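PDB 5HXA: alpha,alpha-trehalose-phosphate synthase (UDP-forming) from Burkholderia xenovorans, which belongs to glycosyltransferase family 20, whose members have the GT-B architecture of two facing Rossmann-like domains. Local coordinates for residues V393-A398 and V410-L415; K265-V270 and V363-P368; F286-L291 and Q417-L422. All coordinates share one frame; numbering follows the deposited sequence.

Interaction 1. Residues V393-A398 and V410-L415; sequences VLSQFA and VNPFDL. With EDO (1,2-ethanediol), chain D.
The edge of the Phe413 ring is directed at the face of Phe397 in an offset edge-to-face pair, with centroids 5.9 Å apart and planes at 85°. Round the rim of Phe397, near its plane, lie Asn411 OD1 and Pro412 CD, the latter 3.6 Å from Phe397 CD2. Asn411 OD1, also at the edge of the Phe413 ring, accepts from Phe413 N, which approaches 34° off the carbonyl plane and closes an Asx turn. The Gln396 and Asn411 amides, tilted against each other, meet through two donors, Gln396 NE2 and Asn411 ND2, at 3.3 Å without bonding. Behind them the last two strands of the parallel C-terminal sheet run out: Ser395 and Val410 form a parallel bridge, with Val410 N bonded to Leu394 O at 2.8 Å and Gln396 N to Val410 O. Ser395 also opens a type I turn ending at Ala398. Its OG, anti to the backbone N (chi1 167°), accepts from Phe397 N at 2.8 Å as an ST turn and bonds Pro368 O. Arg173 of the second subunit packs on Phe397 and Asn411, placing the aromatic end at the subunit interface. At the turn, 1,2-ethanediol O1 donates to Gln396 O at 2.9 Å.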
ATOM      1  N   VAL A 393      -1.736  20.963 -13.491  1.00 16.31           N
ATOM      2  CA  VAL A 393      -2.605  19.900 -12.993  1.00 16.45           C
ATOM      3  C   VAL A 393      -1.713  18.949 -12.199  1.00 16.75           C
ATOM      4  O   VAL A 393      -0.732  18.414 -12.736  1.00 18.63           O
ATOM      5  CB  VAL A 393      -3.333  19.169 -14.136  1.00 13.93           C
ATOM      6  CG1 VAL A 393      -4.148  17.973 -13.585  1.00 16.18           C
ATOM      7  CG2 VAL A 393      -4.247  20.136 -14.900  1.00 15.80           C
ATOM      8  N   LEU A 394      -2.043  18.744 -10.925  1.00 16.02           N
ATOM      9  CA  LEU A 394      -1.118  18.159  -9.965  1.00 19.66           C
ATOM     10  C   LEU A 394      -1.784  17.065  -9.138  1.00 17.56           C
ATOM     11  O   LEU A 394      -2.892  17.246  -8.624  1.00 18.43           O
ATOM     12  CB  LEU A 394      -0.569  19.250  -9.026  1.00 18.88           C
ATOM     13  CG  LEU A 394       0.455  18.810  -7.980  1.00 19.25           C
ATOM     14  CD1 LEU A 394       1.779  18.396  -8.644  1.00 13.83           C
ATOM     15  CD2 LEU A 394       0.680  19.964  -7.026  1.00 18.20           C
ATOM     16  N   SER A 395      -1.074  15.948  -8.976  1.00 16.75           N
ATOM     17  CA  SER A 395      -1.547  14.848  -8.141  1.00 15.88           C
ATOM     18  C   SER A 395      -1.518  15.216  -6.665  1.00 16.06           C
ATOM     19  O   SER A 395      -0.577  15.846  -6.185  1.00 15.94           O
ATOM     20  CB  SER A 395      -0.665  13.612  -8.347  1.00 15.11           C
ATOM     21  OG  SER A 395      -0.925  12.657  -7.339  1.00 25.21           O
ATOM     22  N   GLN A 396      -2.523  14.759  -5.922  1.00 16.30           N
ATOM     23  CA  GLN A 396      -2.446  14.976  -4.482  1.00 19.57           C
ATOM     24  C   GLN A 396      -1.410  14.079  -3.810  1.00 29.37           C
ATOM     25  O   GLN A 396      -1.184  14.222  -2.606  1.00 28.86           O
ATOM     26  CB  GLN A 396      -3.826  14.772  -3.839  1.00 22.18           C
ATOM     27  CG  GLN A 396      -4.524  13.484  -4.151  1.00 39.53           C
ATOM     28  CD  GLN A 396      -6.029  13.557  -3.857  1.00 38.20           C
ATOM     29  OE1 GLN A 396      -6.627  14.632  -3.853  1.00 54.41           O
ATOM     30  NE2 GLN A 396      -6.627  12.416  -3.601  1.00 48.13           N
ATOM     31  N   PHE A 397      -0.767  13.170  -4.544  1.00 20.52           N
ATOM     32  CA  PHE A 397       0.240  12.289  -3.962  1.00 24.56           C
ATOM     33  C   PHE A 397       1.662  12.668  -4.376  1.00 24.57           C
ATOM     34  O   PHE A 397       2.585  11.870  -4.176  1.00 23.18           O
ATOM     35  CB  PHE A 397      -0.054  10.839  -4.348  1.00 21.57           C
ATOM     36  CG  PHE A 397      -1.415  10.347  -3.891  1.00 27.88           C
ATOM     37  CD1 PHE A 397      -1.605   9.888  -2.602  1.00 37.86           C
ATOM     38  CD2 PHE A 397      -2.497  10.348  -4.760  1.00 23.49           C
ATOM     39  CE1 PHE A 397      -2.849   9.432  -2.179  1.00 40.22           C
ATOM     40  CE2 PHE A 397      -3.744   9.892  -4.343  1.00 23.50           C
ATOM     41  CZ  PHE A 397      -3.917   9.437  -3.048  1.00 26.79           C
ATOM     42  N   ALA A 398       1.857  13.855  -4.949  1.00 16.44           N
ATOM     43  CA  ALA A 398       3.165  14.282  -5.441  1.00 16.33           C
ATOM     44  C   ALA A 398       4.008  14.998  -4.390  1.00 31.96           C
ATOM     45  O   ALA A 398       5.135  15.399  -4.690  1.00 48.26           O
ATOM     46  CB  ALA A 398       3.002  15.190  -6.662  1.00 18.96           C
ATOM     47  N   VAL A 410      -5.645  16.952  -8.150  1.00 16.23           N
ATOM     48  CA  VAL A 410      -6.502  15.831  -8.516  1.00 15.71           C
ATOM     49  C   VAL A 410      -6.013  14.540  -7.868  1.00 18.59           C
ATOM     50  O   VAL A 410      -4.846  14.391  -7.494  1.00 18.08           O
ATOM     51  CB  VAL A 410      -6.589  15.639 -10.054  1.00 17.48           C
ATOM     52  CG1 VAL A 410      -7.228  16.871 -10.719  1.00 18.47           C
ATOM     53  CG2 VAL A 410      -5.200  15.338 -10.656  1.00 16.69           C
ATOM     54  N   ASN A 411      -6.949  13.603  -7.735  1.00 17.02           N
ATOM     55  CA  ASN A 411      -6.643  12.240  -7.329  1.00 18.23           C
ATOM     56  C   ASN A 411      -6.364  11.444  -8.600  1.00 21.10           C
ATOM     57  O   ASN A 411      -7.285  11.249  -9.407  1.00 21.60           O
ATOM     58  CB  ASN A 411      -7.819  11.646  -6.570  1.00 17.75           C
ATOM     59  CG  ASN A 411      -7.522  10.265  -6.009  1.00 22.34           C
ATOM     60  OD1 ASN A 411      -6.660   9.535  -6.519  1.00 21.28           O
ATOM     61  ND2 ASN A 411      -8.242   9.897  -4.970  1.00 20.21           N
ATOM     62  N   PRO A 412      -5.129  10.990  -8.842  1.00 19.17           N
ATOM     63  CA  PRO A 412      -4.843  10.317 -10.121  1.00 19.99           C
ATOM     64  C   PRO A 412      -5.547   8.977 -10.258  1.00 20.73           C
ATOM     65  O   PRO A 412      -5.591   8.433 -11.372  1.00 24.72           O
ATOM     66  CB  PRO A 412      -3.310  10.159 -10.106  1.00 15.00           C
ATOM     67  CG  PRO A 412      -2.985  10.036  -8.637  1.00 21.63           C
ATOM     68  CD  PRO A 412      -3.960  11.004  -7.947  1.00 20.97           C
ATOM     69  N   PHE A 413      -6.105   8.428  -9.176  1.00 19.71           N
ATOM     70  CA  PHE A 413      -6.916   7.219  -9.289  1.00 25.32           C
ATOM     71  C   PHE A 413      -8.324   7.505  -9.804  1.00 29.42           C
ATOM     72  O   PHE A 413      -9.127   6.574  -9.904  1.00 28.88           O
ATOM     73  CB  PHE A 413      -6.994   6.506  -7.930  1.00 22.90           C
ATOM     74  CG  PHE A 413      -5.668   5.990  -7.450  1.00 34.45           C
ATOM     75  CD1 PHE A 413      -4.790   6.820  -6.763  1.00 25.46           C
ATOM     76  CD2 PHE A 413      -5.280   4.685  -7.710  1.00 50.61           C
ATOM     77  CE1 PHE A 413      -3.550   6.348  -6.337  1.00 23.67           C
ATOM     78  CE2 PHE A 413      -4.047   4.209  -7.283  1.00 52.82           C
ATOM     79  CZ  PHE A 413      -3.181   5.047  -6.598  1.00 30.92           C
ATOM     80  N   ASP A 414      -8.641   8.764 -10.104  1.00 19.43           N
ATOM     81  CA  ASP A 414      -9.950   9.196 -10.588  1.00 22.26           C
ATOM     82  C   ASP A 414      -9.737   9.725 -12.008  1.00 21.35           C
ATOM     83  O   ASP A 414      -9.449  10.908 -12.203  1.00 18.33           O
ATOM     84  CB  ASP A 414     -10.557  10.273  -9.643  1.00 22.05           C
ATOM     85  CG  ASP A 414     -12.009  10.586  -9.958  1.00 20.96           C
ATOM     86  OD1 ASP A 414     -12.470  10.270 -11.070  1.00 21.52           O
ATOM     87  OD2 ASP A 414     -12.691  11.154  -9.084  1.00 22.18           O
ATOM     88  N   LEU A 415      -9.861   8.839 -13.005  1.00 17.57           N
ATOM     89  CA  LEU A 415      -9.607   9.260 -14.382  1.00 22.38           C
ATOM     90  C   LEU A 415     -10.548  10.382 -14.809  1.00 19.49           C
ATOM     91  O   LEU A 415     -10.144  11.302 -15.537  1.00 18.63           O
ATOM     92  CB  LEU A 415      -9.730   8.064 -15.330  1.00 20.64           C
ATOM     93  CG  LEU A 415      -8.691   6.957 -15.131  1.00 22.16           C
ATOM     94  CD1 LEU A 415      -8.913   5.836 -16.142  1.00 23.07           C
ATOM     95  CD2 LEU A 415      -7.258   7.508 -15.238  1.00 20.11           C
TER
HETATM   96  C1  EDO D 503      -2.368  16.952  -0.743  1.00 64.10           C
HETATM   97  O1  EDO D 503      -1.039  16.783  -1.266  1.00 59.78           O
HETATM   98  C2  EDO D 503      -3.309  17.494  -1.818  1.00 59.08           C
HETATM   99  O2  EDO D 503      -4.012  18.667  -1.380  1.00 54.12           O

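Interaction 2. Residues K265-V270 and V363-P368; sequences KLIMSV and VGYVTP
Residues 265-270 and 363-366 run as neighbouring parallel strands, their axes 4.7 Å apart at closest approach and 30° apart in direction, with Ile267 opposite Val363 and Met268 opposite Gly364. The side chains of Ile267 and Val363 run alongside each other from the same face, and Ile267 CG1 is 4.0 Å from Val363 CB. The other branch, Ile267 CG2, stands anti to the backbone N and reaches further along the neighbouring strand, to 3.6 Å from Tyr365 CB and close to CD2 of that ring. Ile267 therefore bridges two side chains of the opposite strand. On the reverse face Met268 is paired beside Gly364, which has no side chain to meet it, and the methionine chain bends away from the strand at chi2 and chi3.

The backbone ladder shows the parallel pattern, in which one strand's residue bonds to both flanks of its partner: Val363 N donates to Leu266 O at 3.1 Å, and Met268 N donates to Val363 O at 2.9 Å with a nearly straight N-H...O angle of 170°. Tyr365 N then donates to Met268 O. These are two of the central strands of the six-stranded parallel sheet in the Rossmann-like C-terminal domain of a GT-B protein; strand 300-305 adjoins 265-270 on its other edge.

Beyond the last direct bond the strands separate, and a water takes over, accepting from Val270 N at 3.0 Å and donating to Tyr365 O at 2.7 Å. The polar ends of the side chains are fixed by other elements: Ser269 OG bonds Gln304 and Arg282, while Tyr365 OH bonds the backbone oxygen of Arg282. The tyrosine thus ties its strand to helix 279-292, and Phe286 of that helix packs against Ile267.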
ATOM      1  N   LYS A 265      -3.441  23.620 -28.601  1.00 19.69           N
ATOM      2  CA  LYS A 265      -2.928  23.754 -27.248  1.00 18.33           C
ATOM      3  C   LYS A 265      -2.059  22.547 -26.925  1.00 20.96           C
ATOM      4  O   LYS A 265      -2.301  21.450 -27.425  1.00 20.80           O
ATOM      5  CB  LYS A 265      -4.075  23.855 -26.247  1.00 22.40           C
ATOM      6  CG  LYS A 265      -5.036  24.987 -26.550  1.00 29.70           C
ATOM      7  CD  LYS A 265      -4.713  26.189 -25.723  1.00 35.27           C
ATOM      8  CE  LYS A 265      -5.847  27.208 -25.773  1.00 39.46           C
ATOM      9  NZ  LYS A 265      -5.685  28.245 -24.730  1.00 47.58           N
ATOM     10  N   LEU A 266      -1.065  22.751 -26.059  1.00 18.87           N
ATOM     11  CA  LEU A 266      -0.063  21.741 -25.726  1.00 13.80           C
ATOM     12  C   LEU A 266      -0.157  21.361 -24.252  1.00 19.87           C
ATOM     13  O   LEU A 266      -0.025  22.225 -23.377  1.00 18.36           O
ATOM     14  CB  LEU A 266       1.340  22.266 -26.049  1.00 19.04           C
ATOM     15  CG  LEU A 266       2.558  21.480 -25.559  1.00 22.45           C
ATOM     16  CD1 LEU A 266       2.517  20.061 -26.105  1.00 21.98           C
ATOM     17  CD2 LEU A 266       3.843  22.198 -25.987  1.00 20.81           C
ATOM     18  N   ILE A 267      -0.365  20.073 -23.980  1.00 17.50           N
ATOM     19  CA  ILE A 267      -0.265  19.521 -22.630  1.00 14.70           C
ATOM     20  C   ILE A 267       1.086  18.834 -22.521  1.00 18.74           C
ATOM     21  O   ILE A 267       1.399  17.948 -23.316  1.00 23.04           O
ATOM     22  CB  ILE A 267      -1.393  18.524 -22.328  1.00 14.20           C
ATOM     23  CG1 ILE A 267      -2.768  19.152 -22.566  1.00 17.25           C
ATOM     24  CG2 ILE A 267      -1.277  18.028 -20.876  1.00 18.71           C
ATOM     25  CD1 ILE A 267      -3.913  18.123 -22.521  1.00 20.41           C
ATOM     26  N   MET A 268       1.894  19.239 -21.552  1.00 18.02           N
ATOM     27  CA  MET A 268       3.253  18.740 -21.431  1.00 14.09           C
ATOM     28  C   MET A 268       3.374  17.880 -20.178  1.00 17.41           C
ATOM     29  O   MET A 268       2.964  18.291 -19.087  1.00 15.22           O
ATOM     30  CB  MET A 268       4.248  19.902 -21.394  1.00 15.86           C
ATOM     31  CG  MET A 268       5.663  19.487 -21.110  1.00 23.80           C
ATOM     32  SD  MET A 268       6.325  18.579 -22.519  1.00 31.50           S
ATOM     33  CE  MET A 268       6.455  19.898 -23.723  1.00 23.11           C
ATOM     34  N   SER A 269       3.960  16.698 -20.340  1.00 15.84           N
ATOM     35  CA  SER A 269       4.139  15.738 -19.261  1.00 15.00           C
ATOM     36  C   SER A 269       5.556  15.196 -19.366  1.00 20.36           C
ATOM     37  O   SER A 269       5.963  14.721 -20.433  1.00 20.46           O
ATOM     38  CB  SER A 269       3.077  14.628 -19.375  1.00 18.67           C
ATOM     39  OG  SER A 269       3.300  13.577 -18.463  1.00 25.32           O
ATOM     40  N   VAL A 270       6.338  15.321 -18.294  1.00 15.56           N
ATOM     41  CA  VAL A 270       7.741  14.907 -18.301  1.00 16.52           C
ATOM     42  C   VAL A 270       7.985  14.084 -17.041  1.00 23.47           C
ATOM     43  O   VAL A 270       7.766  14.577 -15.930  1.00 21.21           O
ATOM     44  CB  VAL A 270       8.700  16.115 -18.350  1.00 20.16           C
ATOM     45  CG1 VAL A 270      10.161  15.650 -18.368  1.00 19.52           C
ATOM     46  CG2 VAL A 270       8.400  17.018 -19.552  1.00 20.35           C
ATOM     47  N   VAL A 363      -0.555  23.579 -20.597  1.00 20.45           N
ATOM     48  CA  VAL A 363      -0.912  22.766 -19.432  1.00 16.16           C
ATOM     49  C   VAL A 363       0.308  21.966 -19.016  1.00 18.79           C
ATOM     50  O   VAL A 363       0.980  21.378 -19.869  1.00 17.25           O
ATOM     51  CB  VAL A 363      -2.092  21.814 -19.713  1.00 12.65           C
ATOM     52  CG1 VAL A 363      -2.449  21.006 -18.434  1.00 13.80           C
ATOM     53  CG2 VAL A 363      -3.312  22.598 -20.212  1.00 13.43           C
ATOM     54  N   GLY A 364       0.611  21.968 -17.717  1.00 15.45           N
ATOM     55  CA  GLY A 364       1.634  21.101 -17.160  1.00 12.90           C
ATOM     56  C   GLY A 364       0.941  19.977 -16.414  1.00 16.59           C
ATOM     57  O   GLY A 364       0.165  20.224 -15.494  1.00 17.50           O
ATOM     58  N   TYR A 365       1.198  18.746 -16.844  1.00 17.45           N
ATOM     59  CA  TYR A 365       0.409  17.568 -16.455  1.00 17.17           C
ATOM     60  C   TYR A 365       1.302  16.700 -15.577  1.00 17.37           C
ATOM     61  O   TYR A 365       2.097  15.901 -16.077  1.00 17.76           O
ATOM     62  CB  TYR A 365      -0.063  16.845 -17.724  1.00 18.17           C
ATOM     63  CG  TYR A 365      -1.120  15.753 -17.595  1.00 18.22           C
ATOM     64  CD1 TYR A 365      -1.869  15.566 -16.425  1.00 15.36           C
ATOM     65  CD2 TYR A 365      -1.365  14.910 -18.672  1.00 18.62           C
ATOM     66  CE1 TYR A 365      -2.846  14.543 -16.358  1.00 15.69           C
ATOM     67  CE2 TYR A 365      -2.323  13.920 -18.622  1.00 19.06           C
ATOM     68  CZ  TYR A 365      -3.052  13.733 -17.477  1.00 17.75           C
ATOM     69  OH  TYR A 365      -3.979  12.724 -17.491  1.00 21.39           O
ATOM     70  N   VAL A 366       1.183  16.878 -14.255  1.00 18.12           N
ATOM     71  CA  VAL A 366       2.117  16.280 -13.302  1.00 17.32           C
ATOM     72  C   VAL A 366       1.334  15.512 -12.243  1.00 14.19           C
ATOM     73  O   VAL A 366       1.065  16.038 -11.160  1.00 16.81           O
ATOM     74  CB  VAL A 366       3.014  17.360 -12.649  1.00 18.72           C
ATOM     75  CG1 VAL A 366       4.099  16.704 -11.804  1.00 18.83           C
ATOM     76  CG2 VAL A 366       3.664  18.269 -13.721  1.00 14.95           C
ATOM     77  N   THR A 367       0.948  14.265 -12.537  1.00 14.69           N
ATOM     78  CA  THR A 367       0.033  13.523 -11.669  1.00 15.98           C
ATOM     79  C   THR A 367       0.588  12.149 -11.308  1.00 21.36           C
ATOM     80  O   THR A 367      -0.059  11.120 -11.548  1.00 20.94           O
ATOM     81  CB  THR A 367      -1.346  13.405 -12.323  1.00 19.60           C
ATOM     82  OG1 THR A 367      -1.238  12.743 -13.588  1.00 17.58           O
ATOM     83  CG2 THR A 367      -1.931  14.781 -12.558  1.00 14.68           C
ATOM     84  N   PRO A 368       1.770  12.097 -10.677  1.00 19.38           N
ATOM     85  CA  PRO A 368       2.296  10.803 -10.236  1.00 18.35           C
ATOM     86  C   PRO A 368       1.397  10.156  -9.189  1.00 18.47           C
ATOM     87  O   PRO A 368       0.712  10.829  -8.416  1.00 17.21           O
ATOM     88  CB  PRO A 368       3.668  11.157  -9.647  1.00 21.52           C
ATOM     89  CG  PRO A 368       3.516  12.581  -9.185  1.00 22.71           C
ATOM     90  CD  PRO A 368       2.622  13.219 -10.217  1.00 17.72           C
TER
HETATM   91  O   HOH W   1       4.796  15.655 -15.772  1.00 31.94           O

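Interaction 3. Residues F286-L291 and Q417-L422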
ATOM      1  N   PHE A 286      -6.247  11.558 -20.546  1.00 14.70           N
ATOM      2  CA  PHE A 286      -6.241  12.331 -21.783  1.00 15.59           C
ATOM      3  C   PHE A 286      -7.215  11.730 -22.795  1.00 20.99           C
ATOM      4  O   PHE A 286      -7.999  12.453 -23.424  1.00 17.26           O
ATOM      5  CB  PHE A 286      -4.810  12.395 -22.334  1.00 13.69           C
ATOM      6  CG  PHE A 286      -4.694  13.122 -23.646  1.00 15.34           C
ATOM      7  CD1 PHE A 286      -4.932  14.495 -23.718  1.00 16.99           C
ATOM      8  CD2 PHE A 286      -4.349  12.435 -24.806  1.00 18.19           C
ATOM      9  CE1 PHE A 286      -4.840  15.173 -24.934  1.00 21.13           C
ATOM     10  CE2 PHE A 286      -4.247  13.108 -26.026  1.00 17.47           C
ATOM     11  CZ  PHE A 286      -4.488  14.479 -26.086  1.00 19.58           C
ATOM     12  N   GLU A 287      -7.202  10.397 -22.944  1.00 17.63           N
ATOM     13  CA  GLU A 287      -8.221   9.727 -23.752  1.00 16.22           C
ATOM     14  C   GLU A 287      -9.630  10.078 -23.291  1.00 19.34           C
ATOM     15  O   GLU A 287     -10.519  10.334 -24.118  1.00 19.68           O
ATOM     16  CB  GLU A 287      -8.035   8.202 -23.702  1.00 16.14           C
ATOM     17  CG  GLU A 287      -9.189   7.459 -24.402  1.00 16.84           C
ATOM     18  CD  GLU A 287      -8.982   5.961 -24.452  1.00 24.16           C
ATOM     19  OE1 GLU A 287      -8.659   5.385 -23.392  1.00 18.80           O
ATOM     20  OE2 GLU A 287      -9.129   5.366 -25.548  1.00 22.65           O
ATOM     21  N   ARG A 288      -9.863  10.081 -21.973  1.00 15.35           N
ATOM     22  CA  ARG A 288     -11.193  10.411 -21.470  1.00 15.81           C
ATOM     23  C   ARG A 288     -11.566  11.854 -21.809  1.00 20.89           C
ATOM     24  O   ARG A 288     -12.730  12.150 -22.110  1.00 19.75           O
ATOM     25  CB  ARG A 288     -11.268  10.170 -19.954  1.00 14.88           C
ATOM     26  CG  ARG A 288     -12.692  10.283 -19.389  1.00 23.24           C
ATOM     27  CD  ARG A 288     -12.859   9.502 -18.076  1.00 35.43           C
ATOM     28  NE  ARG A 288     -12.637   8.063 -18.260  1.00 35.10           N
ATOM     29  CZ  ARG A 288     -12.833   7.144 -17.318  1.00 30.07           C
ATOM     30  NH1 ARG A 288     -13.282   7.497 -16.123  1.00 25.05           N
ATOM     31  NH2 ARG A 288     -12.609   5.864 -17.581  1.00 28.77           N
ATOM     32  N   LEU A 289     -10.590  12.764 -21.770  1.00 18.49           N
ATOM     33  CA  LEU A 289     -10.851  14.130 -22.213  1.00 22.85           C
ATOM     34  C   LEU A 289     -11.341  14.146 -23.658  1.00 17.98           C
ATOM     35  O   LEU A 289     -12.340  14.800 -23.980  1.00 18.65           O
ATOM     36  CB  LEU A 289      -9.591  14.983 -22.057  1.00 18.39           C
ATOM     37  CG  LEU A 289      -9.591  16.300 -22.845  1.00 19.20           C
ATOM     38  CD1 LEU A 289     -10.521  17.338 -22.202  1.00 18.53           C
ATOM     39  CD2 LEU A 289      -8.167  16.848 -22.970  1.00 19.45           C
ATOM     40  N   LEU A 290     -10.662  13.403 -24.541  1.00 16.92           N
ATOM     41  CA  LEU A 290     -11.060  13.380 -25.947  1.00 18.86           C
ATOM     42  C   LEU A 290     -12.445  12.773 -26.136  1.00 24.25           C
ATOM     43  O   LEU A 290     -13.166  13.153 -27.068  1.00 24.14           O
ATOM     44  CB  LEU A 290     -10.032  12.612 -26.777  1.00 18.15           C
ATOM     45  CG  LEU A 290      -8.625  13.210 -26.761  1.00 19.49           C
ATOM     46  CD1 LEU A 290      -7.695  12.340 -27.619  1.00 17.44           C
ATOM     47  CD2 LEU A 290      -8.635  14.652 -27.266  1.00 18.57           C
ATOM     48  N   LEU A 291     -12.835  11.833 -25.273  1.00 23.03           N
ATOM     49  CA  LEU A 291     -14.192  11.294 -25.340  1.00 26.38           C
ATOM     50  C   LEU A 291     -15.216  12.273 -24.770  1.00 23.39           C
ATOM     51  O   LEU A 291     -16.317  12.407 -25.313  1.00 29.99           O
ATOM     52  CB  LEU A 291     -14.261   9.959 -24.599  1.00 22.33           C
ATOM     53  CG  LEU A 291     -13.486   8.796 -25.230  1.00 30.74           C
ATOM     54  CD1 LEU A 291     -13.341   7.643 -24.242  1.00 27.38           C
ATOM     55  CD2 LEU A 291     -14.176   8.323 -26.516  1.00 29.21           C
ATOM     56  N   GLN A 417     -11.996  12.748 -12.894  1.00 19.09           N
ATOM     57  CA  GLN A 417     -11.557  14.013 -12.311  1.00 18.25           C
ATOM     58  C   GLN A 417     -10.346  14.581 -13.052  1.00 18.59           C
ATOM     59  O   GLN A 417     -10.281  15.786 -13.313  1.00 16.08           O
ATOM     60  CB  GLN A 417     -11.230  13.841 -10.828  1.00 20.53           C
ATOM     61  CG  GLN A 417     -10.757  15.152 -10.184  1.00 19.28           C
ATOM     62  CD  GLN A 417     -10.287  14.982  -8.750  1.00 20.53           C
ATOM     63  OE1 GLN A 417      -9.710  13.964  -8.391  1.00 19.63           O
ATOM     64  NE2 GLN A 417     -10.532  15.987  -7.930  1.00 23.59           N
ATOM     65  N   MET A 418      -9.373  13.728 -13.394  1.00 15.84           N
ATOM     66  CA  MET A 418      -8.205  14.210 -14.133  1.00 14.29           C
ATOM     67  C   MET A 418      -8.599  14.747 -15.505  1.00 18.12           C
ATOM     68  O   MET A 418      -8.097  15.792 -15.932  1.00 16.70           O
ATOM     69  CB  MET A 418      -7.161  13.094 -14.281  1.00 15.00           C
ATOM     70  CG  MET A 418      -6.488  12.720 -12.960  1.00 21.95           C
ATOM     71  SD  MET A 418      -4.709  12.421 -13.111  1.00 22.30           S
ATOM     72  CE  MET A 418      -4.700  10.893 -14.074  1.00 19.55           C
ATOM     73  N   ALA A 419      -9.476  14.032 -16.224  1.00 15.39           N
ATOM     74  CA  ALA A 419      -9.926  14.515 -17.526  1.00 17.71           C
ATOM     75  C   ALA A 419     -10.606  15.867 -17.397  1.00 19.61           C
ATOM     76  O   ALA A 419     -10.435  16.747 -18.247  1.00 18.26           O
ATOM     77  CB  ALA A 419     -10.884  13.507 -18.161  1.00 16.76           C
ATOM     78  N   GLU A 420     -11.413  16.039 -16.347  1.00 16.49           N
ATOM     79  CA  GLU A 420     -12.125  17.293 -16.181  1.00 19.09           C
ATOM     80  C   GLU A 420     -11.177  18.413 -15.789  1.00 20.35           C
ATOM     81  O   GLU A 420     -11.395  19.566 -16.185  1.00 17.09           O
ATOM     82  CB  GLU A 420     -13.268  17.104 -15.174  1.00 17.89           C
ATOM     83  CG  GLU A 420     -14.379  16.205 -15.772  1.00 22.97           C
ATOM     84  CD  GLU A 420     -15.397  15.691 -14.749  1.00 36.65           C
ATOM     85  OE1 GLU A 420     -15.298  16.046 -13.556  1.00 32.95           O
ATOM     86  OE2 GLU A 420     -16.296  14.920 -15.153  1.00 35.45           O
ATOM     87  N   ALA A 421     -10.096  18.097 -15.068  1.00 16.58           N
ATOM     88  CA  ALA A 421      -9.097  19.120 -14.753  1.00 18.12           C
ATOM     89  C   ALA A 421      -8.303  19.539 -15.995  1.00 21.37           C
ATOM     90  O   ALA A 421      -7.982  20.725 -16.161  1.00 15.45           O
ATOM     91  CB  ALA A 421      -8.153  18.617 -13.658  1.00 16.35           C
ATOM     92  N   LEU A 422      -7.973  18.589 -16.880  1.00 16.64           N
ATOM     93  CA  LEU A 422      -7.375  18.962 -18.164  1.00 14.87           C
ATOM     94  C   LEU A 422      -8.287  19.912 -18.930  1.00 16.17           C
ATOM     95  O   LEU A 422      -7.831  20.921 -19.481  1.00 17.77           O
ATOM     96  CB  LEU A 422      -7.083  17.717 -19.019  1.00 16.33           C
ATOM     97  CG  LEU A 422      -6.023  16.756 -18.487  1.00 17.12           C
ATOM     98  CD1 LEU A 422      -5.918  15.540 -19.414  1.00 15.31           C
ATOM     99  CD2 LEU A 422      -4.668  17.458 -18.347  1.00 19.74           C
TER
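Leu289 meets the opposing helix through CB and both methyls. Its CB lies 4.4 Å from Ala419 CB; CG stands anti to the backbone N (chi1 163°), and chi2 of 74° turns the two methyls to different partners. CD1 comes to 4.0 Å from the backbone oxygen Ala419 O, whereas CD2 lies 4.2 Å from Leu422 CB, the two leucine side chains crossing at a slant.

Ala419 is where the helices come nearest. Ala419 CA is 4.8 Å from Leu289 CA. The methyl, Ala419 CB, sits 3.7 Å from the backbone atom Leu289 N and 3.8 Å from Arg288 CB, so the short side chain rests directly on the backbone of the other helix. One turn further on, Leu422 sends CD1 to Phe286 CA, 4.0 Å away; the CB of Phe286 leads away from this helix, and its side chain touches Pro341.

Every one of these contacts is apolar or made with backbone atoms. Arg288 contributes the aliphatic base of its chain, CB and CG, while its NH1 reaches on to bond Ser416. Glu420, on the far side of its helix, forms a salt bridge with Arg108 of the second subunit, so helix 415-426 packs inward on helix 279-292 and also takes part in the dimer contact.

The axes of the two segments approach to 8.1 Å and cross at -66°, a close spacing consistent with the small residue at the crossing. Helix 415-426 also touches the parallel sheet, Met418 meeting Val410, as expected of helices layered on a sheet in the alpha/beta/alpha sandwich of a Rossmann-like GT-B domain.

In the fold
The three contacts form one cluster, each centre about 12 Å from the other two, on the same side of the chain's centre. Interactions 1 and 2 share the parallel sheet: strands 363-366 and 391-395 are neighbours in it, joined by Val393 N to Gly364 O at 2.9 Å. Interaction 3 joins two helices, 279-292 and 415-426, that pack on that sheet, with Tyr365 CD1 3.9 Å from Leu422 CD2 and Val410 CG1 3.5 Å from Ala421 CB. Along the chain interaction 2 is complete before interaction 1 begins, whereas interaction 3 starts after strand 265-270 and ends after both. Segments both near and far in sequence thus build a single Rossmann-like domain core.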